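Long-range contacts in tRNA-5-methyluridine(54) 2-sulfurtransferase (Pyrococcus horikoshii, PDB 3VRH), which catalyses the ATP-dependent 2-thiolation of 5-methyluridine at position 54 in the T loop of tRNA, which stabilises tRNAs at high temperature: residues C3-R8 with P17-C22; A10-H15 with T200-V205. One frame throughout, in Å; residues are numbered along the deposited sequence.

Contact 1. Residues C3-R8 with P17-C22; sequences CKFCSR and PKMYLC. With ZN (zinc ion), chain B.
Cys3, Cys6 and Cys22 meet through one zinc ion. Cys3 SG binds the metal at 2.4 Å, and His25 ND1 completes the Cys3His site. Cys3 and Cys6 belong to a CxxC turn of the zinc-knuckle kind in the N-terminal LIM-type domain; Cys22 comes from the other segment. This end of the contact is tight. Cys3 SG lies anti to its backbone N (chi1 178°). There it accepts hydrogen bonds from two backbone N-H groups besides binding zinc, one from Phe5 within the turn and one from across the contact. The latter bond, from Cys22 N, is 3.4 Å long and fairly straight, at 163°. In the same way Arg8 N donates to Cys6 SG. Such N-H to sulfur bonds probably offset part of the negative charge of the thiolates. Beside the site, Arg8 CB packs on Cys22 CB at 3.8 Å. The rest of the Arg8 chain leads away.

Next to the site the backbones join directly. Lys4 N donates to Tyr20 O at 2.8 Å, with the N tilted 32° from the carbonyl plane.

The other end is looser, and Lys4 and Phe5 are exposed there. Leu21 CD2 sits at the edge of the Phe5 ring, in its plane, 3.7 Å from Phe5 CD2. Lys4 CG lies over one face of that ring. The extended Lys4 chain runs past Met19, with Lys4 CD 3.6 Å from Met19 CB. At its tip a water makes the link: it accepts from Lys4 NZ and donates to Lys18 O.

Strand 19-21 pairs with strand 12-14 in a two-stranded antiparallel sheet. Met19 and Leu21 pack on Ile14 and on Tyr29 of helix 23-40, which starts just after Cys22.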
ATOM      1  N   CYS A   3       5.101  27.601 -24.791  1.00 38.72           N
ATOM      2  CA  CYS A   3       4.092  26.582 -24.967  1.00 34.30           C
ATOM      3  C   CYS A   3       4.432  25.674 -26.155  1.00 36.58           C
ATOM      4  O   CYS A   3       5.038  26.105 -27.140  1.00 37.68           O
ATOM      5  CB  CYS A   3       2.714  27.240 -25.142  1.00 34.90           C
ATOM      6  SG  CYS A   3       1.359  26.085 -25.438  1.00 28.98           S
ATOM      7  N   LYS A   4       4.049  24.407 -26.040  1.00 38.37           N
ATOM      8  CA  LYS A   4       4.223  23.452 -27.120  1.00 37.96           C
ATOM      9  C   LYS A   4       3.410  23.837 -28.367  1.00 42.27           C
ATOM     10  O   LYS A   4       3.794  23.497 -29.490  1.00 37.45           O
ATOM     11  CB  LYS A   4       3.820  22.052 -26.657  1.00 30.16           C
ATOM     12  CG  LYS A   4       4.090  20.958 -27.680  1.00 41.12           C
ATOM     13  CD  LYS A   4       3.630  19.579 -27.205  1.00 39.78           C
ATOM     14  CE  LYS A   4       3.400  18.619 -28.376  1.00 45.20           C
ATOM     15  NZ  LYS A   4       2.930  17.260 -27.920  1.00 49.34           N
ATOM     16  N   PHE A   5       2.289  24.532 -28.167  1.00 35.62           N
ATOM     17  CA  PHE A   5       1.331  24.751 -29.252  1.00 38.65           C
ATOM     18  C   PHE A   5       1.236  26.191 -29.755  1.00 36.75           C
ATOM     19  O   PHE A   5       0.525  26.468 -30.727  1.00 34.82           O
ATOM     20  CB  PHE A   5      -0.054  24.243 -28.851  1.00 37.16           C
ATOM     21  CG  PHE A   5      -0.113  22.761 -28.672  1.00 36.00           C
ATOM     22  CD1 PHE A   5      -0.146  21.921 -29.771  1.00 40.79           C
ATOM     23  CD2 PHE A   5      -0.132  22.202 -27.407  1.00 40.76           C
ATOM     24  CE1 PHE A   5      -0.198  20.537 -29.607  1.00 43.86           C
ATOM     25  CE2 PHE A   5      -0.179  20.830 -27.235  1.00 38.66           C
ATOM     26  CZ  PHE A   5      -0.209  19.995 -28.334  1.00 44.19           C
ATOM     27  N   CYS A   6       1.944  27.095 -29.090  1.00 32.12           N
ATOM     28  CA  CYS A   6       2.017  28.481 -29.520  1.00 39.17           C
ATOM     29  C   CYS A   6       3.238  29.159 -28.928  1.00 40.29           C
ATOM     30  O   CYS A   6       4.119  28.507 -28.358  1.00 39.78           O
ATOM     31  CB  CYS A   6       0.747  29.254 -29.157  1.00 35.97           C
ATOM     32  SG  CYS A   6       0.570  29.722 -27.410  1.00 35.57           S
ATOM     33  N   SER A   7       3.269  30.475 -29.067  1.00 39.79           N
ATOM     34  CA  SER A   7       4.438  31.278 -28.733  1.00 42.41           C
ATOM     35  C   SER A   7       4.306  31.915 -27.344  1.00 42.79           C
ATOM     36  O   SER A   7       5.193  32.652 -26.894  1.00 42.21           O
ATOM     37  CB  SER A   7       4.652  32.333 -29.835  1.00 38.46           C
ATOM     38  OG  SER A   7       5.262  33.510 -29.350  1.00 43.17           O
ATOM     39  N   ARG A   8       3.203  31.612 -26.659  1.00 42.45           N
ATOM     40  CA  ARG A   8       2.959  32.150 -25.318  1.00 38.81           C
ATOM     41  C   ARG A   8       3.851  31.504 -24.257  1.00 44.29           C
ATOM     42  O   ARG A   8       4.350  30.385 -24.438  1.00 38.79           O
ATOM     43  CB  ARG A   8       1.484  32.006 -24.922  1.00 44.01           C
ATOM     44  CG  ARG A   8       0.532  32.890 -25.731  1.00 41.42           C
ATOM     45  CD  ARG A   8      -0.915  32.727 -25.293  1.00 39.31           C
ATOM     46  NE  ARG A   8      -1.841  33.433 -26.186  1.00 43.59           N
ATOM     47  CZ  ARG A   8      -2.425  32.885 -27.251  1.00 46.71           C
ATOM     48  NH1 ARG A   8      -2.180  31.613 -27.567  1.00 41.14           N
ATOM     49  NH2 ARG A   8      -3.257  33.605 -28.006  1.00 46.31           N
ATOM     50  N   PRO A  17       1.465  13.394 -21.587  1.00 39.88           N
ATOM     51  CA  PRO A  17       2.814  13.365 -22.162  1.00 44.85           C
ATOM     52  C   PRO A  17       3.609  14.619 -21.787  1.00 39.84           C
ATOM     53  O   PRO A  17       3.026  15.579 -21.279  1.00 38.01           O
ATOM     54  CB  PRO A  17       2.547  13.336 -23.673  1.00 38.71           C
ATOM     55  CG  PRO A  17       1.246  14.041 -23.833  1.00 41.63           C
ATOM     56  CD  PRO A  17       0.437  13.679 -22.606  1.00 37.66           C
ATOM     57  N   LYS A  18       4.919  14.593 -22.019  1.00 38.96           N
ATOM     58  CA  LYS A  18       5.780  15.741 -21.734  1.00 37.93           C
ATOM     59  C   LYS A  18       5.487  16.919 -22.661  1.00 38.94           C
ATOM     60  O   LYS A  18       5.598  16.804 -23.886  1.00 40.32           O
ATOM     61  CB  LYS A  18       7.258  15.358 -21.846  1.00 42.48           C
ATOM     62  CG  LYS A  18       7.799  14.583 -20.659  1.00 50.22           C
ATOM     63  CD  LYS A  18       9.318  14.415 -20.741  1.00 52.61           C
ATOM     64  CE  LYS A  18      10.025  15.767 -20.806  1.00 62.10           C
ATOM     65  NZ  LYS A  18      11.511  15.621 -20.829  1.00 62.44           N
ATOM     66  N   MET A  19       5.118  18.047 -22.062  1.00 40.74           N
ATOM     67  CA  MET A  19       4.880  19.287 -22.794  1.00 37.72           C
ATOM     68  C   MET A  19       4.719  20.468 -21.844  1.00 39.56           C
ATOM     69  O   MET A  19       4.120  20.348 -20.773  1.00 40.46           O
ATOM     70  CB  MET A  19       3.625  19.169 -23.652  1.00 39.16           C
ATOM     71  CG  MET A  19       2.397  18.745 -22.879  1.00 37.27           C
ATOM     72  SD  MET A  19       1.077  18.292 -24.006  1.00 37.43           S
ATOM     73  CE  MET A  19       0.028  17.306 -22.930  1.00 31.95           C
ATOM     74  N   TYR A  20       5.260  21.613 -22.243  1.00 36.40           N
ATOM     75  CA  TYR A  20       4.956  22.861 -21.564  1.00 36.68           C
ATOM     76  C   TYR A  20       3.722  23.427 -22.231  1.00 36.17           C
ATOM     77  O   TYR A  20       3.574  23.318 -23.459  1.00 35.74           O
ATOM     78  CB  TYR A  20       6.122  23.835 -21.677  1.00 41.28           C
ATOM     79  CG  TYR A  20       7.317  23.380 -20.880  1.00 45.76           C
ATOM     80  CD1 TYR A  20       7.481  23.772 -19.562  1.00 44.54           C
ATOM     81  CD2 TYR A  20       8.269  22.536 -21.436  1.00 49.23           C
ATOM     82  CE1 TYR A  20       8.562  23.350 -18.820  1.00 50.98           C
ATOM     83  CE2 TYR A  20       9.358  22.109 -20.699  1.00 52.32           C
ATOM     84  CZ  TYR A  20       9.498  22.519 -19.390  1.00 53.25           C
ATOM     85  OH  TYR A  20      10.580  22.101 -18.646  1.00 59.08           O
ATOM     86  N   LEU A  21       2.834  24.014 -21.428  1.00 34.99           N
ATOM     87  CA  LEU A  21       1.586  24.580 -21.937  1.00 32.27           C
ATOM     88  C   LEU A  21       1.308  25.956 -21.344  1.00 32.17           C
ATOM     89  O   LEU A  21       1.507  26.175 -20.150  1.00 33.73           O
ATOM     90  CB  LEU A  21       0.405  23.653 -21.603  1.00 27.03           C
ATOM     91  CG  LEU A  21       0.354  22.251 -22.200  1.00 28.75           C
ATOM     92  CD1 LEU A  21      -0.892  21.538 -21.690  1.00 26.77           C
ATOM     93  CD2 LEU A  21       0.394  22.294 -23.741  1.00 28.24           C
ATOM     94  N   CYS A  22       0.820  26.869 -22.180  1.00 33.86           N
ATOM     95  CA  CYS A  22       0.349  28.157 -21.710  1.00 33.67           C
ATOM     96  C   CYS A  22      -0.992  27.954 -21.003  1.00 34.75           C
ATOM     97  O   CYS A  22      -1.557  26.849 -21.024  1.00 31.84           O
ATOM     98  CB  CYS A  22       0.169  29.118 -22.887  1.00 34.99           C
ATOM     99  SG  CYS A  22      -1.283  28.780 -23.908  1.00 32.98           S
TER
HETATM  100 ZN    ZN B 401      -0.263  27.795 -25.997  1.00 34.07          ZN
HETATM  101  O   HOH W   1       5.034  15.679 -26.208  1.00 34.35           O

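Contact 2. Residues A10-H15 with T200-V205; sequences AYIKIH and TEREVV
Arg202 reaches to Lys13 of the N-terminal zinc-binding domain from the first turn of helix 201-211, which a capping box of Thr200 and Glu203 begins. This helix lies in the PP-loop family region. The Arg202 guanidinium grips one carbonyl oxygen end-on with two nitrogens. Arg202 NH2 donates to Lys13 O at 2.8 Å, on a lone pair in the carbonyl plane. Arg202 NH1 donates to the same Lys13 O at 3.0 Å, close to the line of the carbonyl bond; its N-H...O angle is 137°, the more bent of the two. The oxygen lies in the guanidinium plane. A water accepts from Lys13 N and, weakly, from Arg202 NH2.

Both faces of the guanidinium are covered. Ile12 CG1 lies over one face, 3.6 Å from Arg202 NH2. The NE2 atom of His15 lies over the opposite face, with the two planes 22° apart. His15 NE2 and Arg202 NH1 are close, yet the angle is too poor for a hydrogen bond.

In the capping box, Glu203 N donates to Thr200 OG1, and Thr200 N donates to Glu203 OE1 at 3.0 Å. The other carboxylate oxygen, OE2, accepts from Tyr29 OH of helix 23-40. That same Glu203 OE2 touches the tip of Ile14, 3.7 Å from Ile14 CD1.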
ATOM      1  N   ALA A  10       5.056  29.513 -21.050  1.00 38.37           N
ATOM      2  CA  ALA A  10       4.567  28.285 -20.436  1.00 35.11           C
ATOM      3  C   ALA A  10       3.885  28.602 -19.116  1.00 34.42           C
ATOM      4  O   ALA A  10       4.376  29.408 -18.335  1.00 36.43           O
ATOM      5  CB  ALA A  10       5.714  27.314 -20.227  1.00 35.49           C
ATOM      6  N   TYR A  11       2.740  27.986 -18.866  1.00 33.35           N
ATOM      7  CA  TYR A  11       2.048  28.196 -17.604  1.00 32.94           C
ATOM      8  C   TYR A  11       2.312  27.029 -16.674  1.00 31.83           C
ATOM      9  O   TYR A  11       2.341  27.180 -15.455  1.00 30.83           O
ATOM     10  CB  TYR A  11       0.554  28.327 -17.851  1.00 32.83           C
ATOM     11  CG  TYR A  11      -0.320  28.327 -16.612  1.00 33.70           C
ATOM     12  CD1 TYR A  11      -0.247  29.363 -15.691  1.00 32.35           C
ATOM     13  CD2 TYR A  11      -1.254  27.313 -16.391  1.00 29.11           C
ATOM     14  CE1 TYR A  11      -1.056  29.383 -14.575  1.00 37.86           C
ATOM     15  CE2 TYR A  11      -2.080  27.330 -15.280  1.00 26.80           C
ATOM     16  CZ  TYR A  11      -1.975  28.370 -14.371  1.00 36.71           C
ATOM     17  OH  TYR A  11      -2.782  28.419 -13.243  1.00 33.74           O
ATOM     18  N   ILE A  12       2.504  25.856 -17.257  1.00 32.46           N
ATOM     19  CA  ILE A  12       2.716  24.661 -16.468  1.00 32.79           C
ATOM     20  C   ILE A  12       3.419  23.590 -17.308  1.00 34.73           C
ATOM     21  O   ILE A  12       3.300  23.590 -18.537  1.00 34.94           O
ATOM     22  CB  ILE A  12       1.369  24.147 -15.934  1.00 33.68           C
ATOM     23  CG1 ILE A  12       1.565  22.963 -14.976  1.00 28.21           C
ATOM     24  CG2 ILE A  12       0.436  23.806 -17.087  1.00 31.07           C
ATOM     25  CD1 ILE A  12       0.281  22.506 -14.315  1.00 30.84           C
ATOM     26  N   LYS A  13       4.175  22.709 -16.653  1.00 32.29           N
ATOM     27  CA  LYS A  13       4.746  21.535 -17.319  1.00 37.11           C
ATOM     28  C   LYS A  13       3.893  20.296 -17.070  1.00 33.64           C
ATOM     29  O   LYS A  13       3.621  19.942 -15.935  1.00 32.74           O
ATOM     30  CB  LYS A  13       6.188  21.284 -16.878  1.00 38.12           C
ATOM     31  CG  LYS A  13       6.826  20.062 -17.549  1.00 47.15           C
ATOM     32  CD  LYS A  13       8.324  19.977 -17.248  1.00 55.90           C
ATOM     33  CE  LYS A  13       9.012  18.883 -18.062  1.00 63.50           C
ATOM     34  NZ  LYS A  13       8.816  17.508 -17.496  1.00 61.53           N
ATOM     35  N   ILE A  14       3.437  19.669 -18.146  1.00 34.12           N
ATOM     36  CA  ILE A  14       2.659  18.445 -18.056  1.00 35.03           C
ATOM     37  C   ILE A  14       3.624  17.293 -18.288  1.00 36.31           C
ATOM     38  O   ILE A  14       4.426  17.340 -19.226  1.00 38.13           O
ATOM     39  CB  ILE A  14       1.543  18.408 -19.129  1.00 30.35           C
ATOM     40  CG1 ILE A  14       0.621  19.625 -18.991  1.00 29.51           C
ATOM     41  CG2 ILE A  14       0.751  17.096 -19.052  1.00 27.91           C
ATOM     42  CD1 ILE A  14       0.013  19.762 -17.615  1.00 28.36           C
ATOM     43  N   HIS A  15       3.554  16.270 -17.442  1.00 35.25           N
ATOM     44  CA  HIS A  15       4.519  15.171 -17.487  1.00 38.83           C
ATOM     45  C   HIS A  15       4.136  14.104 -18.493  1.00 39.67           C
ATOM     46  O   HIS A  15       4.995  13.567 -19.197  1.00 39.12           O
ATOM     47  CB  HIS A  15       4.674  14.517 -16.108  1.00 41.28           C
ATOM     48  CG  HIS A  15       4.871  15.493 -14.992  1.00 39.97           C
ATOM     49  ND1 HIS A  15       5.935  16.370 -14.948  1.00 41.53           N
ATOM     50  CD2 HIS A  15       4.143  15.728 -13.872  1.00 41.17           C
ATOM     51  CE1 HIS A  15       5.852  17.104 -13.851  1.00 43.69           C
ATOM     52  NE2 HIS A  15       4.777  16.730 -13.177  1.00 42.67           N
ATOM     53  N   THR A 200      -4.503  15.144 -12.016  1.00 21.65           N
ATOM     54  CA  THR A 200      -3.795  15.150 -10.748  1.00 26.33           C
ATOM     55  C   THR A 200      -4.265  16.328  -9.899  1.00 24.22           C
ATOM     56  O   THR A 200      -4.892  17.261 -10.404  1.00 24.88           O
ATOM     57  CB  THR A 200      -2.274  15.266 -10.955  1.00 27.27           C
ATOM     58  OG1 THR A 200      -1.974  16.557 -11.498  1.00 22.39           O
ATOM     59  CG2 THR A 200      -1.751  14.162 -11.905  1.00 25.49           C
ATOM     60  N   GLU A 201      -3.963  16.279  -8.608  1.00 22.98           N
ATOM     61  CA  GLU A 201      -4.349  17.344  -7.703  1.00 24.07           C
ATOM     62  C   GLU A 201      -3.654  18.640  -8.097  1.00 25.07           C
ATOM     63  O   GLU A 201      -4.229  19.725  -8.026  1.00 22.90           O
ATOM     64  CB  GLU A 201      -4.050  16.980  -6.243  1.00 24.83           C
ATOM     65  CG  GLU A 201      -4.524  18.071  -5.281  1.00 23.67           C
ATOM     66  CD  GLU A 201      -4.736  17.593  -3.864  1.00 27.66           C
ATOM     67  OE1 GLU A 201      -4.361  16.445  -3.537  1.00 32.53           O
ATOM     68  OE2 GLU A 201      -5.293  18.372  -3.074  1.00 30.72           O
ATOM     69  N   ARG A 202      -2.413  18.505  -8.534  1.00 22.92           N
ATOM     70  CA  ARG A 202      -1.628  19.626  -9.022  1.00 24.65           C
ATOM     71  C   ARG A 202      -2.283  20.273 -10.263  1.00 23.30           C
ATOM     72  O   ARG A 202      -2.333  21.502 -10.390  1.00 20.96           O
ATOM     73  CB  ARG A 202      -0.242  19.088  -9.338  1.00 23.80           C
ATOM     74  CG  ARG A 202       0.701  20.013  -9.999  1.00 27.38           C
ATOM     75  CD  ARG A 202       1.836  19.172 -10.599  1.00 27.08           C
ATOM     76  NE  ARG A 202       2.712  20.023 -11.375  1.00 31.41           N
ATOM     77  CZ  ARG A 202       2.934  19.895 -12.679  1.00 28.64           C
ATOM     78  NH1 ARG A 202       2.365  18.912 -13.361  1.00 32.05           N
ATOM     79  NH2 ARG A 202       3.761  20.741 -13.286  1.00 32.16           N
ATOM     80  N   GLU A 203      -2.807  19.448 -11.166  1.00 20.32           N
ATOM     81  CA  GLU A 203      -3.515  19.986 -12.341  1.00 24.70           C
ATOM     82  C   GLU A 203      -4.825  20.680 -11.936  1.00 22.37           C
ATOM     83  O   GLU A 203      -5.186  21.701 -12.494  1.00 23.14           O
ATOM     84  CB  GLU A 203      -3.762  18.885 -13.372  1.00 23.81           C
ATOM     85  CG  GLU A 203      -2.468  18.407 -13.989  1.00 24.41           C
ATOM     86  CD  GLU A 203      -2.632  17.194 -14.862  1.00 26.43           C
ATOM     87  OE1 GLU A 203      -3.549  16.381 -14.618  1.00 25.14           O
ATOM     88  OE2 GLU A 203      -1.819  17.052 -15.795  1.00 25.22           O
ATOM     89  N   VAL A 204      -5.514  20.125 -10.942  1.00 23.32           N
ATOM     90  CA  VAL A 204      -6.725  20.750 -10.424  1.00 21.86           C
ATOM     91  C   VAL A 204      -6.426  22.130  -9.851  1.00 26.74           C
ATOM     92  O   VAL A 204      -7.085  23.118 -10.219  1.00 21.48           O
ATOM     93  CB  VAL A 204      -7.434  19.875  -9.383  1.00 22.53           C
ATOM     94  CG1 VAL A 204      -8.599  20.625  -8.762  1.00 22.88           C
ATOM     95  CG2 VAL A 204      -7.907  18.565 -10.021  1.00 20.89           C
ATOM     96  N   VAL A 205      -5.431  22.207  -8.968  1.00 23.67           N
ATOM     97  CA  VAL A 205      -4.988  23.506  -8.466  1.00 23.62           C
ATOM     98  C   VAL A 205      -4.697  24.476  -9.613  1.00 27.13           C
ATOM     99  O   VAL A 205      -5.211  25.603  -9.630  1.00 27.71           O
ATOM    100  CB  VAL A 205      -3.743  23.399  -7.553  1.00 23.00           C
ATOM    101  CG1 VAL A 205      -3.158  24.799  -7.281  1.00 22.53           C
ATOM    102  CG2 VAL A 205      -4.107  22.710  -6.244  1.00 22.65           C
TER
HETATM  103  O   HOH W   2       5.055  23.118 -13.937  1.00 33.73           O

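In the fold
Both contacts use the same two-stranded sheet: contact 1 holds strand 19-21 and contact 2 holds strand 12-14. Backbone pairing joins them, probably with a bond from Ile14 N to Met19 O, and a classic beta bulge places Tyr11 and Ile12 opposite Leu21. Contact 1 lies within the zinc-binding domain, about 29 Å from the chain centre to its own centre. Its metal end is largely buried and its lysine end exposed. Contact 2, centred about 19 Å from that point, joins this domain to the PP-loop part of the chain. It too mixes buried and exposed residues. Metal coordination dominates the first, an arginine gripping a backbone carbonyl the second. Tyr29 of helix 23-40 borders both.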